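Local coordinates for protein ATP-dependent 6-phosphofructokinase isozyme 2 (PDB 3N1C) that uses ATP to phosphorylate fructose 6-phosphate to fructose 1,6-bisphosphate in glycolysis, with magnesium as cofactor, as a homodimer of the PfkB (ribokinase-like) family, at residues I181-P186 with R220-L225; N237-V242 with E274-G279; A193-E198 with A209-N214. All coordinates share one frame; numbering follows the deposited sequence.

Contact 1 of 3, residues I181-P186 with R220-L225; sequences IELVKP and RVVVSL
Backbone hydrogen bonds join Val184 to Arg220 and Val222 in the alternating pattern of a parallel pair: Val184 N reaches Arg220 O at 3.2 Å, and Val222 N reaches Val184 O at 3.0 Å. Further on, Ser224 N donates to Pro186 O. Proline has no N-H to offer; Pro186 CD lies 3.4 Å from Val222 O instead. A CA-H...O contact from Lys185 CA to Val222 O, 3.1 Å, adds to the pairing.

Charge secures the start. The extended Arg220 chain runs beside Glu182, and its NH1 binds Glu182 O at 2.9 Å, in the guanidinium plane. The same Arg220 NH1 meets Glu182 OE2, also at 2.9 Å, from the anti side of a carboxylate turned 21° from the guanidinium. Arg162 is a second partner of OE2.

Apolar branches fill both faces: Leu183 CD2 touches Val222 CG2 at 3.8 Å on one, and Val184 and Pro186 meet Val221 on the other, where beta-branched valines suit an extended chain.

The far end brings Lys185, Pro186 and Ser224 to the ATP site shared between subunits. At the near end, one nitrogen held by both a carbonyl and a carboxylate fixes the guanidinium beside Glu182.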
ATOM      1  N   ILE A 181       0.466  36.980 -18.082  1.00 24.07           N
ATOM      2  CA  ILE A 181       1.512  36.165 -17.475  1.00 20.23           C
ATOM      3  C   ILE A 181       2.410  35.640 -18.587  1.00 22.73           C
ATOM      4  O   ILE A 181       1.927  35.071 -19.568  1.00 20.73           O
ATOM      5  CB  ILE A 181       0.929  35.007 -16.652  1.00 21.53           C
ATOM      6  CG1 ILE A 181      -0.130  35.540 -15.689  1.00 22.44           C
ATOM      7  CG2 ILE A 181       2.034  34.275 -15.881  1.00 14.96           C
ATOM      8  CD1 ILE A 181       0.403  36.578 -14.714  1.00 23.17           C
ATOM      9  N   GLU A 182       3.713  35.858 -18.445  1.00 22.37           N
ATOM     10  CA  GLU A 182       4.670  35.504 -19.487  1.00 11.48           C
ATOM     11  C   GLU A 182       4.660  34.010 -19.795  1.00 15.92           C
ATOM     12  O   GLU A 182       4.769  33.605 -20.951  1.00 20.57           O
ATOM     13  CB  GLU A 182       6.080  35.942 -19.087  1.00 18.49           C
ATOM     14  CG  GLU A 182       6.290  37.449 -19.076  1.00 23.96           C
ATOM     15  CD  GLU A 182       6.575  38.013 -20.459  1.00 28.55           C
ATOM     16  OE1 GLU A 182       6.412  39.239 -20.650  1.00 30.94           O
ATOM     17  OE2 GLU A 182       6.970  37.234 -21.354  1.00 25.33           O
ATOM     18  N   LEU A 183       4.533  33.193 -18.757  1.00 18.79           N
ATOM     19  CA  LEU A 183       4.650  31.747 -18.905  1.00 17.04           C
ATOM     20  C   LEU A 183       3.945  31.080 -17.737  1.00 19.85           C
ATOM     21  O   LEU A 183       4.099  31.508 -16.595  1.00 20.74           O
ATOM     22  CB  LEU A 183       6.126  31.349 -18.876  1.00 17.96           C
ATOM     23  CG  LEU A 183       6.668  30.115 -19.612  1.00 28.51           C
ATOM     24  CD1 LEU A 183       7.865  29.549 -18.861  1.00 27.86           C
ATOM     25  CD2 LEU A 183       5.621  29.045 -19.831  1.00 25.71           C
ATOM     26  N   VAL A 184       3.159  30.047 -18.019  1.00 22.23           N
ATOM     27  CA  VAL A 184       2.687  29.148 -16.968  1.00 19.42           C
ATOM     28  C   VAL A 184       2.926  27.699 -17.381  1.00 21.77           C
ATOM     29  O   VAL A 184       2.995  27.389 -18.570  1.00 20.96           O
ATOM     30  CB  VAL A 184       1.206  29.367 -16.624  1.00 20.75           C
ATOM     31  CG1 VAL A 184       1.001  30.776 -16.081  1.00 20.43           C
ATOM     32  CG2 VAL A 184       0.326  29.118 -17.840  1.00 19.55           C
ATOM     33  N   LYS A 185       3.068  26.816 -16.395  1.00 18.49           N
ATOM     34  CA  LYS A 185       3.394  25.419 -16.664  1.00 19.71           C
ATOM     35  C   LYS A 185       2.482  24.465 -15.896  1.00 20.88           C
ATOM     36  O   LYS A 185       2.915  23.807 -14.952  1.00 19.96           O
ATOM     37  CB  LYS A 185       4.866  25.131 -16.322  1.00 16.80           C
ATOM     38  CG  LYS A 185       5.365  23.766 -16.818  1.00 12.93           C
ATOM     39  CD  LYS A 185       6.638  23.308 -16.093  1.00 16.20           C
ATOM     40  CE  LYS A 185       6.407  23.144 -14.585  1.00 20.77           C
ATOM     41  NZ  LYS A 185       5.304  22.189 -14.296  1.00 20.76           N
ATOM     42  N   PRO A 186       1.211  24.372 -16.307  1.00 18.98           N
ATOM     43  CA  PRO A 186       0.299  23.443 -15.630  1.00 18.70           C
ATOM     44  C   PRO A 186       0.544  22.009 -16.074  1.00 25.52           C
ATOM     45  O   PRO A 186       0.934  21.787 -17.223  1.00 19.98           O
ATOM     46  CB  PRO A 186      -1.092  23.876 -16.120  1.00 12.93           C
ATOM     47  CG  PRO A 186      -0.863  24.869 -17.240  1.00 22.14           C
ATOM     48  CD  PRO A 186       0.609  24.985 -17.501  1.00 19.52           C
ATOM     49  N   ARG A 220       2.378  32.473 -22.914  1.00 20.88           N
ATOM     50  CA  ARG A 220       2.820  31.127 -23.248  1.00 16.94           C
ATOM     51  C   ARG A 220       2.278  30.138 -22.239  1.00 21.64           C
ATOM     52  O   ARG A 220       2.250  30.421 -21.041  1.00 20.82           O
ATOM     53  CB  ARG A 220       4.345  31.056 -23.233  1.00 18.42           C
ATOM     54  CG  ARG A 220       5.012  32.025 -24.174  1.00 20.47           C
ATOM     55  CD  ARG A 220       6.472  32.212 -23.818  1.00 28.66           C
ATOM     56  NE  ARG A 220       7.031  33.344 -24.541  1.00 32.52           N
ATOM     57  CZ  ARG A 220       6.932  34.605 -24.136  1.00 28.09           C
ATOM     58  NH1 ARG A 220       6.305  34.894 -23.004  1.00 21.11           N
ATOM     59  NH2 ARG A 220       7.464  35.576 -24.864  1.00 29.06           N
ATOM     60  N   VAL A 221       1.851  28.976 -22.723  1.00 16.58           N
ATOM     61  CA  VAL A 221       1.442  27.893 -21.840  1.00 19.86           C
ATOM     62  C   VAL A 221       2.225  26.640 -22.203  1.00 22.50           C
ATOM     63  O   VAL A 221       2.148  26.163 -23.336  1.00 20.61           O
ATOM     64  CB  VAL A 221      -0.060  27.588 -21.970  1.00 20.36           C
ATOM     65  CG1 VAL A 221      -0.428  26.386 -21.111  1.00 16.80           C
ATOM     66  CG2 VAL A 221      -0.898  28.809 -21.594  1.00 18.72           C
ATOM     67  N   VAL A 222       3.000  26.120 -21.255  1.00 19.45           N
ATOM     68  CA  VAL A 222       3.712  24.865 -21.478  1.00 13.44           C
ATOM     69  C   VAL A 222       3.127  23.805 -20.564  1.00 16.60           C
ATOM     70  O   VAL A 222       3.247  23.890 -19.340  1.00 20.10           O
ATOM     71  CB  VAL A 222       5.227  24.994 -21.223  1.00 18.85           C
ATOM     72  CG1 VAL A 222       5.917  23.635 -21.401  1.00 17.64           C
ATOM     73  CG2 VAL A 222       5.833  26.025 -22.163  1.00 19.19           C
ATOM     74  N   VAL A 223       2.456  22.824 -21.156  1.00 13.65           N
ATOM     75  CA  VAL A 223       1.820  21.782 -20.369  1.00 13.99           C
ATOM     76  C   VAL A 223       2.818  20.653 -20.132  1.00 20.63           C
ATOM     77  O   VAL A 223       3.296  20.028 -21.080  1.00 17.14           O
ATOM     78  CB  VAL A 223       0.552  21.239 -21.059  1.00 13.41           C
ATOM     79  CG1 VAL A 223      -0.232  20.363 -20.104  1.00 20.70           C
ATOM     80  CG2 VAL A 223      -0.319  22.391 -21.558  1.00 19.04           C
ATOM     81  N   SER A 224       3.156  20.412 -18.869  1.00 14.67           N
ATOM     82  CA  SER A 224       4.035  19.302 -18.537  1.00 15.54           C
ATOM     83  C   SER A 224       3.234  18.012 -18.616  1.00 19.10           C
ATOM     84  O   SER A 224       2.134  17.923 -18.065  1.00 21.38           O
ATOM     85  CB  SER A 224       4.612  19.477 -17.138  1.00 24.86           C
ATOM     86  OG  SER A 224       3.572  19.678 -16.204  1.00 37.40           O
ATOM     87  N   LEU A 225       3.791  17.019 -19.298  1.00 17.97           N
ATOM     88  CA  LEU A 225       3.093  15.763 -19.557  1.00 16.31           C
ATOM     89  C   LEU A 225       3.850  14.576 -18.967  1.00 21.19           C
ATOM     90  O   LEU A 225       3.747  13.456 -19.463  1.00 22.94           O
ATOM     91  CB  LEU A 225       2.922  15.562 -21.065  1.00 19.78           C
ATOM     92  CG  LEU A 225       2.185  16.652 -21.846  1.00 21.49           C
ATOM     93  CD1 LEU A 225       2.328  16.420 -23.344  1.00 17.74           C
ATOM     94  CD2 LEU A 225       0.722  16.686 -21.429  1.00 18.70           C
TER

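Contact 2 of 3, residues N237-V242 with E274-G279; sequences NCIQVV and EMVRFG
Val276 of helix 272-288 fits against two residues of strand 238-241, Ile239 and Val241, which both direct their side chains at it. The closest meeting is at Val241, whose CG2 lies 3.6 Å from Val276 CG1. The other branch of the same helix residue, Val276 CG2, comes to 4.0 Å from Ile239 CG2. Val276 thus sits between the two residues that face the helix, one methyl against each, and in both pairs the side chains overlap side by side, heading opposite ways. Short branched residues suit this place: their methyls fill the interface, while the axes of strand and helix stay 8.4 Å apart. Val241 is further enclosed by Leu307 and by Val280, one turn along the helix and part of the ATP site.

The partly exposed side belongs to Arg277, which crosses Val241 at about a right angle. Its aliphatic part still packs, Arg277 CG approaching Val241 CG2 at 3.9 Å; only the far end is loosely met. With CG anti to its own carbonyl carbon (chi1 -76°) and the chain extended from there to NE, the guanidinium is carried past Ile239, whose CD1 stays 4.5 Å from Arg277 NE. An arginine fits such a border well, since its methylenes can lie on the valine while the charged end, salt-bridged to Glu273, reaches the partly exposed side. Gln240, between the two inward residues, points away and packs on Leu225 and on Tyr306 of the second subunit.

Strand and helix run in nearly the same direction, 19° apart. A helix laid almost along the strands over one face of a sheet is characteristic of layered alpha/beta folds; here helix 272-288 covers the antiparallel edge of the sheet in the ribokinase-like fold.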
ATOM      1  N   ASN A 237       2.575  29.667 -32.484  1.00 19.51           N
ATOM      2  CA  ASN A 237       2.992  28.292 -32.732  1.00 19.04           C
ATOM      3  C   ASN A 237       2.639  27.304 -31.625  1.00 17.82           C
ATOM      4  O   ASN A 237       2.267  27.681 -30.512  1.00 17.57           O
ATOM      5  CB  ASN A 237       4.503  28.238 -32.976  1.00 14.85           C
ATOM      6  CG  ASN A 237       4.922  29.012 -34.206  1.00 20.76           C
ATOM      7  OD1 ASN A 237       5.587  30.044 -34.107  1.00 19.78           O
ATOM      8  ND2 ASN A 237       4.531  28.519 -35.377  1.00 17.38           N
ATOM      9  N   CYS A 238       2.774  26.027 -31.955  1.00 18.52           N
ATOM     10  CA  CYS A 238       2.600  24.948 -30.998  1.00 18.52           C
ATOM     11  C   CYS A 238       3.703  23.938 -31.246  1.00 24.57           C
ATOM     12  O   CYS A 238       4.039  23.648 -32.399  1.00 24.68           O
ATOM     13  CB  CYS A 238       1.238  24.281 -31.184  1.00 23.99           C
ATOM     14  SG  CYS A 238       1.059  22.700 -30.326  1.00 26.41           S
ATOM     15  N   ILE A 239       4.285  23.427 -30.169  1.00 17.04           N
ATOM     16  CA  ILE A 239       5.249  22.338 -30.284  1.00 18.89           C
ATOM     17  C   ILE A 239       5.148  21.364 -29.117  1.00 17.14           C
ATOM     18  O   ILE A 239       5.018  21.770 -27.956  1.00 16.72           O
ATOM     19  CB  ILE A 239       6.700  22.842 -30.390  1.00 26.12           C
ATOM     20  CG1 ILE A 239       7.651  21.657 -30.586  1.00 36.78           C
ATOM     21  CG2 ILE A 239       7.087  23.620 -29.154  1.00 21.76           C
ATOM     22  CD1 ILE A 239       9.113  22.045 -30.695  1.00 43.72           C
ATOM     23  N   GLN A 240       5.200  20.075 -29.433  1.00 16.14           N
ATOM     24  CA  GLN A 240       5.301  19.050 -28.406  1.00 14.72           C
ATOM     25  C   GLN A 240       6.648  18.359 -28.511  1.00 22.93           C
ATOM     26  O   GLN A 240       7.085  17.980 -29.603  1.00 18.42           O
ATOM     27  CB  GLN A 240       4.171  18.021 -28.510  1.00 18.56           C
ATOM     28  CG  GLN A 240       4.211  16.990 -27.377  1.00 28.14           C
ATOM     29  CD  GLN A 240       3.063  15.997 -27.414  1.00 33.57           C
ATOM     30  OE1 GLN A 240       2.073  16.201 -28.116  1.00 32.19           O
ATOM     31  NE2 GLN A 240       3.189  14.916 -26.646  1.00 28.78           N
ATOM     32  N   VAL A 241       7.298  18.196 -27.366  1.00 20.17           N
ATOM     33  CA  VAL A 241       8.623  17.605 -27.302  1.00 20.97           C
ATOM     34  C   VAL A 241       8.604  16.434 -26.336  1.00 18.95           C
ATOM     35  O   VAL A 241       8.155  16.573 -25.197  1.00 20.01           O
ATOM     36  CB  VAL A 241       9.657  18.625 -26.781  1.00 25.76           C
ATOM     37  CG1 VAL A 241      11.044  18.000 -26.738  1.00 22.42           C
ATOM     38  CG2 VAL A 241       9.645  19.888 -27.639  1.00 25.61           C
ATOM     39  N   VAL A 242       9.077  15.283 -26.802  1.00 13.95           N
ATOM     40  CA  VAL A 242       9.242  14.099 -25.960  1.00 16.80           C
ATOM     41  C   VAL A 242      10.733  13.923 -25.692  1.00 17.99           C
ATOM     42  O   VAL A 242      11.551  14.076 -26.600  1.00 22.04           O
ATOM     43  CB  VAL A 242       8.658  12.838 -26.640  1.00 21.18           C
ATOM     44  CG1 VAL A 242       9.453  12.478 -27.890  1.00 24.71           C
ATOM     45  CG2 VAL A 242       8.603  11.657 -25.673  1.00 21.58           C
ATOM     46  N   GLU A 274      12.844  26.326 -29.017  1.00 21.49           N
ATOM     47  CA  GLU A 274      14.027  26.276 -28.165  1.00 19.04           C
ATOM     48  C   GLU A 274      13.642  26.214 -26.690  1.00 19.38           C
ATOM     49  O   GLU A 274      14.225  25.458 -25.921  1.00 14.93           O
ATOM     50  CB  GLU A 274      14.917  27.501 -28.411  1.00 18.85           C
ATOM     51  CG  GLU A 274      15.635  27.482 -29.752  1.00 28.13           C
ATOM     52  CD  GLU A 274      16.174  28.846 -30.154  1.00 32.67           C
ATOM     53  OE1 GLU A 274      15.910  29.833 -29.429  1.00 25.96           O
ATOM     54  OE2 GLU A 274      16.858  28.930 -31.201  1.00 30.57           O
ATOM     55  N   MET A 275      12.666  27.026 -26.298  1.00 14.92           N
ATOM     56  CA  MET A 275      12.250  27.094 -24.899  1.00 14.10           C
ATOM     57  C   MET A 275      11.675  25.773 -24.385  1.00 14.22           C
ATOM     58  O   MET A 275      12.026  25.306 -23.305  1.00 13.52           O
ATOM     59  CB  MET A 275      11.238  28.224 -24.701  1.00 12.86           C
ATOM     60  CG  MET A 275      10.811  28.406 -23.260  1.00 23.92           C
ATOM     61  SD  MET A 275       9.439  29.560 -23.079  1.00 25.73           S
ATOM     62  CE  MET A 275       8.059  28.477 -23.427  1.00 35.49           C
ATOM     63  N   VAL A 276      10.786  25.168 -25.159  1.00 15.76           N
ATOM     64  CA  VAL A 276      10.192  23.896 -24.757  1.00 18.11           C
ATOM     65  C   VAL A 276      11.196  22.738 -24.783  1.00 18.83           C
ATOM     66  O   VAL A 276      11.221  21.913 -23.869  1.00 18.50           O
ATOM     67  CB  VAL A 276       8.958  23.570 -25.598  1.00 14.25           C
ATOM     68  CG1 VAL A 276       8.380  22.210 -25.208  1.00 14.75           C
ATOM     69  CG2 VAL A 276       7.919  24.670 -25.420  1.00 13.03           C
ATOM     70  N   ARG A 277      12.030  22.683 -25.815  1.00 11.82           N
ATOM     71  CA  ARG A 277      13.077  21.662 -25.883  1.00 14.67           C
ATOM     72  C   ARG A 277      14.029  21.742 -24.693  1.00 11.82           C
ATOM     73  O   ARG A 277      14.405  20.721 -24.120  1.00 11.61           O
ATOM     74  CB  ARG A 277      13.879  21.792 -27.179  1.00 12.27           C
ATOM     75  CG  ARG A 277      13.167  21.273 -28.409  1.00 15.42           C
ATOM     76  CD  ARG A 277      13.992  21.541 -29.658  1.00 15.80           C
ATOM     77  NE  ARG A 277      13.444  20.856 -30.823  1.00 17.99           N
ATOM     78  CZ  ARG A 277      13.831  21.092 -32.071  1.00 24.85           C
ATOM     79  NH1 ARG A 277      13.290  20.418 -33.076  1.00 32.56           N
ATOM     80  NH2 ARG A 277      14.756  22.005 -32.315  1.00 19.48           N
ATOM     81  N   PHE A 278      14.430  22.958 -24.325  1.00 14.71           N
ATOM     82  CA  PHE A 278      15.378  23.139 -23.229  1.00  9.47           C
ATOM     83  C   PHE A 278      14.717  22.809 -21.890  1.00 16.16           C
ATOM     84  O   PHE A 278      15.361  22.295 -20.977  1.00 20.47           O
ATOM     85  CB  PHE A 278      15.934  24.563 -23.223  1.00 15.65           C
ATOM     86  CG  PHE A 278      17.221  24.714 -22.455  1.00 17.58           C
ATOM     87  CD1 PHE A 278      18.351  24.004 -22.822  1.00 20.56           C
ATOM     88  CD2 PHE A 278      17.305  25.582 -21.380  1.00 20.86           C
ATOM     89  CE1 PHE A 278      19.541  24.149 -22.121  1.00 20.14           C
ATOM     90  CE2 PHE A 278      18.487  25.730 -20.680  1.00 19.49           C
ATOM     91  CZ  PHE A 278      19.608  25.012 -21.048  1.00 20.20           C
ATOM     92  N   GLY A 279      13.430  23.113 -21.776  1.00 17.02           N
ATOM     93  CA  GLY A 279      12.675  22.768 -20.586  1.00 13.35           C
ATOM     94  C   GLY A 279      12.566  21.261 -20.423  1.00 17.58           C
ATOM     95  O   GLY A 279      12.743  20.729 -19.325  1.00 13.76           O
TER

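Contact 3 of 3, residues A193-E198 with A209-N214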
ATOM      1  N   ALA A 193      -8.579  21.746 -14.783  1.00 30.76           N
ATOM      2  CA  ALA A 193      -9.303  22.561 -13.815  1.00 34.55           C
ATOM      3  C   ALA A 193      -9.390  24.007 -14.292  1.00 35.90           C
ATOM      4  O   ALA A 193     -10.432  24.649 -14.167  1.00 32.68           O
ATOM      5  CB  ALA A 193      -8.643  22.482 -12.446  1.00 28.62           C
ATOM      6  N   LEU A 194      -8.294  24.507 -14.857  1.00 30.81           N
ATOM      7  CA  LEU A 194      -8.242  25.884 -15.333  1.00 26.60           C
ATOM      8  C   LEU A 194      -9.339  26.205 -16.346  1.00 29.94           C
ATOM      9  O   LEU A 194      -9.904  27.301 -16.332  1.00 29.14           O
ATOM     10  CB  LEU A 194      -6.869  26.196 -15.933  1.00 27.96           C
ATOM     11  CG  LEU A 194      -5.723  26.414 -14.945  1.00 24.78           C
ATOM     12  CD1 LEU A 194      -4.400  26.542 -15.686  1.00 22.96           C
ATOM     13  CD2 LEU A 194      -5.995  27.651 -14.104  1.00 25.23           C
ATOM     14  N   VAL A 195      -9.634  25.258 -17.231  1.00 26.41           N
ATOM     15  CA  VAL A 195     -10.632  25.485 -18.273  1.00 31.52           C
ATOM     16  C   VAL A 195     -11.974  24.831 -17.923  1.00 36.28           C
ATOM     17  O   VAL A 195     -12.944  24.919 -18.677  1.00 34.59           O
ATOM     18  CB  VAL A 195     -10.133  25.002 -19.650  1.00 33.64           C
ATOM     19  CG1 VAL A 195     -11.115  25.403 -20.738  1.00 45.95           C
ATOM     20  CG2 VAL A 195      -8.759  25.590 -19.948  1.00 30.55           C
ATOM     21  N   ASN A 196     -12.016  24.173 -16.771  1.00 37.13           N
ATOM     22  CA  ASN A 196     -13.263  23.622 -16.246  1.00 39.19           C
ATOM     23  C   ASN A 196     -13.914  22.581 -17.158  1.00 42.57           C
ATOM     24  O   ASN A 196     -15.120  22.623 -17.405  1.00 40.85           O
ATOM     25  CB  ASN A 196     -14.254  24.749 -15.944  1.00 44.60           C
ATOM     26  CG  ASN A 196     -15.374  24.310 -15.024  1.00 49.84           C
ATOM     27  OD1 ASN A 196     -15.230  23.354 -14.260  1.00 45.70           O
ATOM     28  ND2 ASN A 196     -16.501  25.012 -15.088  1.00 51.10           N
ATOM     29  N   ARG A 197     -13.110  21.652 -17.661  1.00 37.70           N
ATOM     30  CA  ARG A 197     -13.638  20.523 -18.416  1.00 38.72           C
ATOM     31  C   ARG A 197     -12.612  19.404 -18.470  1.00 32.55           C
ATOM     32  O   ARG A 197     -11.411  19.645 -18.347  1.00 34.14           O
ATOM     33  CB  ARG A 197     -14.057  20.939 -19.828  1.00 48.53           C
ATOM     34  CG  ARG A 197     -12.908  21.140 -20.803  1.00 51.19           C
ATOM     35  CD  ARG A 197     -13.423  21.366 -22.218  1.00 49.06           C
ATOM     36  NE  ARG A 197     -12.341  21.418 -23.200  1.00 49.82           N
ATOM     37  CZ  ARG A 197     -11.717  22.533 -23.565  1.00 51.44           C
ATOM     38  NH1 ARG A 197     -12.065  23.694 -23.028  1.00 39.14           N
ATOM     39  NH2 ARG A 197     -10.742  22.489 -24.467  1.00 52.66           N
ATOM     40  N   GLU A 198     -13.093  18.178 -18.641  1.00 28.54           N
ATOM     41  CA  GLU A 198     -12.211  17.024 -18.716  1.00 31.26           C
ATOM     42  C   GLU A 198     -11.552  16.970 -20.083  1.00 31.27           C
ATOM     43  O   GLU A 198     -12.215  17.091 -21.113  1.00 33.01           O
ATOM     44  CB  GLU A 198     -12.978  15.729 -18.442  1.00 39.68           C
ATOM     45  CG  GLU A 198     -13.409  15.567 -16.997  1.00 52.12           C
ATOM     46  CD  GLU A 198     -12.255  15.729 -16.025  1.00 63.72           C
ATOM     47  OE1 GLU A 198     -11.150  15.228 -16.323  1.00 62.30           O
ATOM     48  OE2 GLU A 198     -12.452  16.356 -14.961  1.00 73.98           O
ATOM     49  N   ALA A 209      -4.791  24.706 -23.658  1.00 15.96           N
ATOM     50  CA  ALA A 209      -3.651  25.596 -23.547  1.00 15.63           C
ATOM     51  C   ALA A 209      -3.840  26.798 -24.473  1.00 19.10           C
ATOM     52  O   ALA A 209      -3.619  27.935 -24.067  1.00 17.23           O
ATOM     53  CB  ALA A 209      -2.365  24.857 -23.875  1.00 21.47           C
ATOM     54  N   GLN A 210      -4.276  26.544 -25.706  1.00 18.96           N
ATOM     55  CA  GLN A 210      -4.481  27.616 -26.679  1.00 21.21           C
ATOM     56  C   GLN A 210      -5.558  28.607 -26.242  1.00 21.31           C
ATOM     57  O   GLN A 210      -5.456  29.801 -26.516  1.00 18.09           O
ATOM     58  CB  GLN A 210      -4.828  27.053 -28.060  1.00 22.41           C
ATOM     59  CG  GLN A 210      -4.684  28.075 -29.180  1.00 22.53           C
ATOM     60  CD  GLN A 210      -3.240  28.503 -29.376  1.00 31.71           C
ATOM     61  OE1 GLN A 210      -2.365  27.672 -29.625  1.00 24.81           O
ATOM     62  NE2 GLN A 210      -2.984  29.806 -29.258  1.00 30.32           N
ATOM     63  N   GLU A 211      -6.590  28.107 -25.568  1.00 26.10           N
ATOM     64  CA  GLU A 211      -7.653  28.963 -25.050  1.00 24.23           C
ATOM     65  C   GLU A 211      -7.118  29.987 -24.059  1.00 21.91           C
ATOM     66  O   GLU A 211      -7.494  31.165 -24.099  1.00 19.50           O
ATOM     67  CB  GLU A 211      -8.732  28.130 -24.363  1.00 32.08           C
ATOM     68  CG  GLU A 211      -9.621  27.347 -25.306  1.00 46.46           C
ATOM     69  CD  GLU A 211     -10.615  26.477 -24.563  1.00 52.66           C
ATOM     70  OE1 GLU A 211     -10.872  25.345 -25.026  1.00 55.97           O
ATOM     71  OE2 GLU A 211     -11.129  26.926 -23.513  1.00 45.40           O
ATOM     72  N   ILE A 212      -6.257  29.527 -23.158  1.00 19.25           N
ATOM     73  CA  ILE A 212      -5.672  30.395 -22.143  1.00 18.31           C
ATOM     74  C   ILE A 212      -4.815  31.471 -22.803  1.00 19.92           C
ATOM     75  O   ILE A 212      -4.891  32.645 -22.440  1.00 29.21           O
ATOM     76  CB  ILE A 212      -4.826  29.596 -21.133  1.00 17.35           C
ATOM     77  CG1 ILE A 212      -5.733  28.712 -20.274  1.00 23.60           C
ATOM     78  CG2 ILE A 212      -4.013  30.540 -20.243  1.00 16.75           C
ATOM     79  CD1 ILE A 212      -4.972  27.835 -19.286  1.00 27.15           C
ATOM     80  N   VAL A 213      -4.005  31.069 -23.776  1.00 21.08           N
ATOM     81  CA  VAL A 213      -3.193  32.025 -24.529  1.00 16.22           C
ATOM     82  C   VAL A 213      -4.072  33.016 -25.307  1.00 21.32           C
ATOM     83  O   VAL A 213      -3.900  34.233 -25.197  1.00 20.19           O
ATOM     84  CB  VAL A 213      -2.226  31.307 -25.503  1.00 19.95           C
ATOM     85  CG1 VAL A 213      -1.675  32.288 -26.524  1.00 19.93           C
ATOM     86  CG2 VAL A 213      -1.086  30.629 -24.730  1.00 18.39           C
ATOM     87  N   ASN A 214      -5.019  32.492 -26.081  1.00 24.78           N
ATOM     88  CA  ASN A 214      -5.912  33.334 -26.881  1.00 26.24           C
ATOM     89  C   ASN A 214      -6.657  34.384 -26.048  1.00 24.65           C
ATOM     90  O   ASN A 214      -6.925  35.487 -26.525  1.00 27.15           O
ATOM     91  CB  ASN A 214      -6.918  32.471 -27.655  1.00 26.45           C
ATOM     92  CG  ASN A 214      -6.277  31.700 -28.802  1.00 29.42           C
ATOM     93  OD1 ASN A 214      -6.929  30.886 -29.460  1.00 33.17           O
ATOM     94  ND2 ASN A 214      -4.998  31.957 -29.049  1.00 17.57           N
TER
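Glu211 turns its CG opposite its own carbonyl carbon (chi1 -73°) and then runs out straight, carrying its carboxylate across to Arg197. The arginine takes the less usual rotation, with CG lodged between backbone N and carbonyl carbon (chi1 76°), and its extended chain comes from the opposite direction. The carboxylate comes to the edge of the guanidinium, their planes 19° apart and OE1 somewhat out of the guanidinium plane. Arg197 NH1 and NH2 both donate to Glu211 OE1, each at 2.9 Å and on the syn side. A weak bond of 3.4 Å links Arg197 NH1 to Glu211 OE2. One oxygen therefore carries most of this salt bridge. The other, Glu211 OE2, lies 3.2 Å from Val195 CG1, the methyl coming to that oxygen obliquely.

A Schellman motif prepares the meeting: Asn196, a residue type that tolerates positive phi, is the first to leave helical phi/psi, with its N bonded to Ala193 O, and the chain then turns so that Arg197 points back at the neighbouring helix. Replacing Glu211 by alanine removes both carboxylate oxygens and would probably leave the Arg197 guanidinium without its charge partner and less fixed in its rotation, and Val195 less covered.

Deeper in, the contact is apolar. Leu194 CD1 touches Ile212 CD1 at 3.9 Å, the two side chains crossing at about a right angle, while Val195 CG2 is more distant from Ile212 CG1, 4.4 Å. Leu194 and Ile212 also share Leu176 of helix 169-178, and Ile212 rests on Val221 of strand 221-224; the C-terminal end of helix 188-195 is thus wedged between helices 169-178 and 204-214, at the surface of the layer over the sheet.

Overall arrangement
From the N terminus, the chain reaches the short strand 183-184, outermost in the parallel sheet. Contact 1 closes the loop from there to 220-225, and contact 3 is nested within that loop, pairing the end of helix 188-195 with helix 204-214 before the chain returns to the sheet. Contact 2 follows in series, closing the loop from 237-242 to 274-279. Contact 1 couples the parallel sheet to the antiparallel strands 221-224, 230-233 and 238-241. Strand 221-224 links all three: Val221 and Val223 pack on helix 204-214, Val222 on Met275 and Val276 of contact 2, giving helices on both faces of the sheet. Contacts 2 and 3 do not touch.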